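Extracellular fatty acid-binding protein (Gallus gallus, PDB 3SAO) sequesters bacterial ferric siderophores as an antibacterial lipocalin and also binds long-chain fatty acids and lysophosphatidic acid. Local coordinates at residues W12-L17 with R112-S117. Numbering follows the deposited sequence.
Sequences WYIVAL and RLYSRS. With NKN ((2R)-2-hydroxy-3-(phosphonooxy)propyl tetradecanoate), chain C.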
loop_
_atom_site.group_PDB
_atom_site.type_symbol
_atom_site.label_atom_id
_atom_site.label_comp_id
_atom_site.label_asym_id
_atom_site.label_seq_id
_atom_site.Cartn_x
_atom_site.Cartn_y
_atom_site.Cartn_z
ATOM N N TRP A 12 0.517 -9.855 0.338
ATOM C CA TRP A 12 -0.460 -8.918 0.898
ATOM C C TRP A 12 -1.302 -8.322 -0.231
ATOM O O TRP A 12 -0.922 -8.392 -1.401
ATOM C CB TRP A 12 0.253 -7.785 1.617
ATOM C CG TRP A 12 0.949 -8.156 2.887
ATOM C CD1 TRP A 12 2.214 -8.707 3.024
ATOM C CD2 TRP A 12 0.404 -8.080 4.217
ATOM N NE1 TRP A 12 2.468 -8.969 4.355
ATOM C CE2 TRP A 12 1.389 -8.578 5.107
ATOM C CE3 TRP A 12 -0.798 -7.586 4.748
ATOM C CZ2 TRP A 12 1.209 -8.585 6.501
ATOM C CZ3 TRP A 12 -0.986 -7.623 6.135
ATOM C CH2 TRP A 12 0.020 -8.112 6.994
ATOM N N TYR A 13 -2.431 -7.717 0.132
ATOM C CA TYR A 13 -3.223 -6.907 -0.769
ATOM C C TYR A 13 -3.378 -5.518 -0.181
ATOM O O TYR A 13 -3.477 -5.382 1.018
ATOM C CB TYR A 13 -4.616 -7.496 -0.898
ATOM C CG TYR A 13 -4.674 -8.899 -1.431
ATOM C CD1 TYR A 13 -4.673 -9.990 -0.574
ATOM C CD2 TYR A 13 -4.764 -9.128 -2.795
ATOM C CE1 TYR A 13 -4.746 -11.294 -1.069
ATOM C CE2 TYR A 13 -4.830 -10.415 -3.299
ATOM C CZ TYR A 13 -4.858 -11.497 -2.441
ATOM O OH TYR A 13 -4.965 -12.781 -2.954
ATOM N N ILE A 14 -3.333 -4.500 -1.025
ATOM C CA ILE A 14 -3.692 -3.153 -0.660
ATOM C C ILE A 14 -5.170 -2.980 -1.015
ATOM O O ILE A 14 -5.554 -3.047 -2.179
ATOM C CB ILE A 14 -2.827 -2.165 -1.372
ATOM C CG1 ILE A 14 -1.350 -2.479 -1.082
ATOM C CG2 ILE A 14 -3.215 -0.714 -0.969
ATOM C CD1 ILE A 14 -0.345 -1.666 -1.865
ATOM N N VAL A 15 -5.992 -2.811 0.015
ATOM C CA VAL A 15 -7.439 -2.999 -0.129
ATOM C C VAL A 15 -8.196 -1.690 0.084
ATOM O O VAL A 15 -9.384 -1.603 -0.224
ATOM C CB VAL A 15 -7.985 -4.113 0.815
ATOM C CG1 VAL A 15 -7.251 -5.413 0.572
ATOM C CG2 VAL A 15 -7.904 -3.677 2.307
ATOM N N ALA A 16 -7.510 -0.647 0.549
ATOM C CA ALA A 16 -8.128 0.680 0.646
ATOM C C ALA A 16 -7.049 1.741 0.692
ATOM O O ALA A 16 -5.922 1.469 1.046
ATOM C CB ALA A 16 -9.024 0.787 1.884
ATOM N N LEU A 17 -7.451 2.936 0.313
ATOM C CA LEU A 17 -6.621 4.104 0.132
ATOM C C LEU A 17 -7.362 5.300 0.653
ATOM O O LEU A 17 -8.596 5.348 0.621
ATOM C CB LEU A 17 -6.352 4.352 -1.353
ATOM C CG LEU A 17 -5.745 3.194 -2.144
ATOM C CD1 LEU A 17 -5.692 3.612 -3.643
ATOM C CD2 LEU A 17 -4.381 2.826 -1.620
ATOM N N ARG A 112 -2.713 3.938 3.125
ATOM C CA ARG A 112 -3.047 2.650 2.533
ATOM C C ARG A 112 -3.380 1.572 3.600
ATOM O O ARG A 112 -2.813 1.542 4.668
ATOM C CB ARG A 112 -1.899 2.168 1.656
ATOM C CG ARG A 112 -1.479 3.102 0.569
ATOM C CD ARG A 112 -0.401 2.473 -0.295
ATOM N NE ARG A 112 -0.277 3.221 -1.536
ATOM C CZ ARG A 112 0.476 4.301 -1.697
ATOM N NH1 ARG A 112 1.240 4.738 -0.709
ATOM N NH2 ARG A 112 0.453 4.949 -2.852
ATOM N N LEU A 113 -4.341 0.706 3.314
ATOM C CA LEU A 113 -4.620 -0.438 4.184
ATOM C C LEU A 113 -4.149 -1.711 3.489
ATOM O O LEU A 113 -4.681 -2.087 2.435
ATOM C CB LEU A 113 -6.121 -0.537 4.485
ATOM C CG LEU A 113 -6.637 -1.716 5.291
ATOM C CD1 LEU A 113 -5.956 -1.820 6.689
ATOM C CD2 LEU A 113 -8.186 -1.593 5.402
ATOM N N TYR A 114 -3.157 -2.358 4.081
ATOM C CA TYR A 114 -2.712 -3.689 3.710
ATOM C C TYR A 114 -3.564 -4.749 4.431
ATOM O O TYR A 114 -3.815 -4.637 5.630
ATOM C CB TYR A 114 -1.231 -3.869 4.071
ATOM C CG TYR A 114 -0.270 -3.254 3.084
ATOM C CD1 TYR A 114 0.588 -4.059 2.327
ATOM C CD2 TYR A 114 -0.186 -1.891 2.917
ATOM C CE1 TYR A 114 1.462 -3.517 1.404
ATOM C CE2 TYR A 114 0.709 -1.330 1.965
ATOM C CZ TYR A 114 1.514 -2.164 1.224
ATOM O OH TYR A 114 2.368 -1.676 0.277
ATOM N N SER A 115 -3.970 -5.791 3.703
ATOM C CA SER A 115 -4.643 -6.950 4.293
ATOM C C SER A 115 -4.038 -8.274 3.755
ATOM O O SER A 115 -3.653 -8.324 2.586
ATOM C CB SER A 115 -6.137 -6.852 4.003
ATOM O OG SER A 115 -6.853 -7.966 4.513
ATOM N N ARG A 116 -3.966 -9.341 4.566
ATOM C CA ARG A 116 -3.526 -10.656 4.050
ATOM C C ARG A 116 -4.589 -11.303 3.212
ATOM O O ARG A 116 -4.284 -12.073 2.315
ATOM C CB ARG A 116 -3.184 -11.662 5.161
ATOM C CG ARG A 116 -1.930 -11.345 5.889
ATOM C CD ARG A 116 -0.741 -11.728 5.059
ATOM N NE ARG A 116 0.437 -11.804 5.903
ATOM C CZ ARG A 116 1.647 -12.111 5.475
ATOM N NH1 ARG A 116 1.861 -12.352 4.195
ATOM N NH2 ARG A 116 2.645 -12.186 6.347
ATOM N N SER A 117 -5.839 -11.048 3.562
ATOM C CA SER A 117 -6.962 -11.542 2.779
ATOM C C SER A 117 -7.534 -10.421 1.910
ATOM O O SER A 117 -7.606 -9.253 2.325
ATOM C CB SER A 117 -8.057 -12.070 3.705
ATOM O OG SER A 117 -9.171 -12.509 2.947
HETATM O OAA NKN C . 4.666 2.311 -0.193
HETATM O OAB NKN C . 2.722 2.891 1.040
HETATM P PAC NKN C . 3.520 1.711 0.564
HETATM O OAD NKN C . 2.742 0.639 -0.159
HETATM O OAE NKN C . 2.725 -4.369 5.540
HETATM O OAF NKN C . 4.112 0.991 1.864
HETATM C CAG NKN C . 4.885 -0.215 1.899
HETATM C CAH NKN C . 4.984 -0.755 3.322
HETATM C CAI NKN C . 4.630 -2.238 3.533
HETATM O OAJ NKN C . 3.802 -2.423 4.702
HETATM C CAK NKN C . 3.708 -3.627 5.541
HETATM C CAL NKN C . 4.817 -3.933 6.513
HETATM C CAM NKN C . 4.247 -3.938 7.925
HETATM C CAN NKN C . 5.336 -3.896 8.989
HETATM C CAO NKN C . 6.725 -3.680 8.387
HETATM O OAY NKN C . 6.348 -0.580 3.718
#
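R112 meets L17 where the first strand of the lipocalin barrel, 10-18, pairs antiparallel with the last long one, 106-115, closing the barrel around its ligand. CG of R112 lies 3.6 Å from CD2 of L17, an apolar footing for a long side chain that, extended from CG to NE, carries its NH1 to phosphate oxygen OAB of the bound lysophosphatidic acid (2.9 Å). K82 also binds this ligand, a cationic setting suited to a phosphate. L113 turns to the other face, where CD2 touches V15 CG2 and helix 122-133 covers the leucine; its carbonyl accepts V15 N. Between V15 and A16 the pairing shifts by one residue, consistent with a classic beta bulge, and L113 N bonds A16 O instead. Y114 returns to the pocket as a flat wall: I14 CG1 packs over one ring face, 3.8 Å from the centroid, while the ligand's glyceryl ester covers the opposite face. Y114 OH lies a modelled 2.4 Å from phosphate oxygen OAD, so short that the bond's exact geometry is doubtful. S115 pairs with Y13 through two backbone hydrogen bonds, N to O each way, both 2.8 Å. The S115 hydroxyl, anti to the backbone N, bonds S117 O. R116 then closes the end of the barrel with the W12 pairing familiar in lipocalins. Its chain bends at chi2 (-77°), folding the guanidinium flat onto the indole, planes 18° apart. NH1 and NH2 bond the carbonyls of K11 and A9, fixing the group's rotation, while W12 NE1 bonds V8 O. Over the indole's six-membered ring sits R116 CD, 3.8 Å from the centroid.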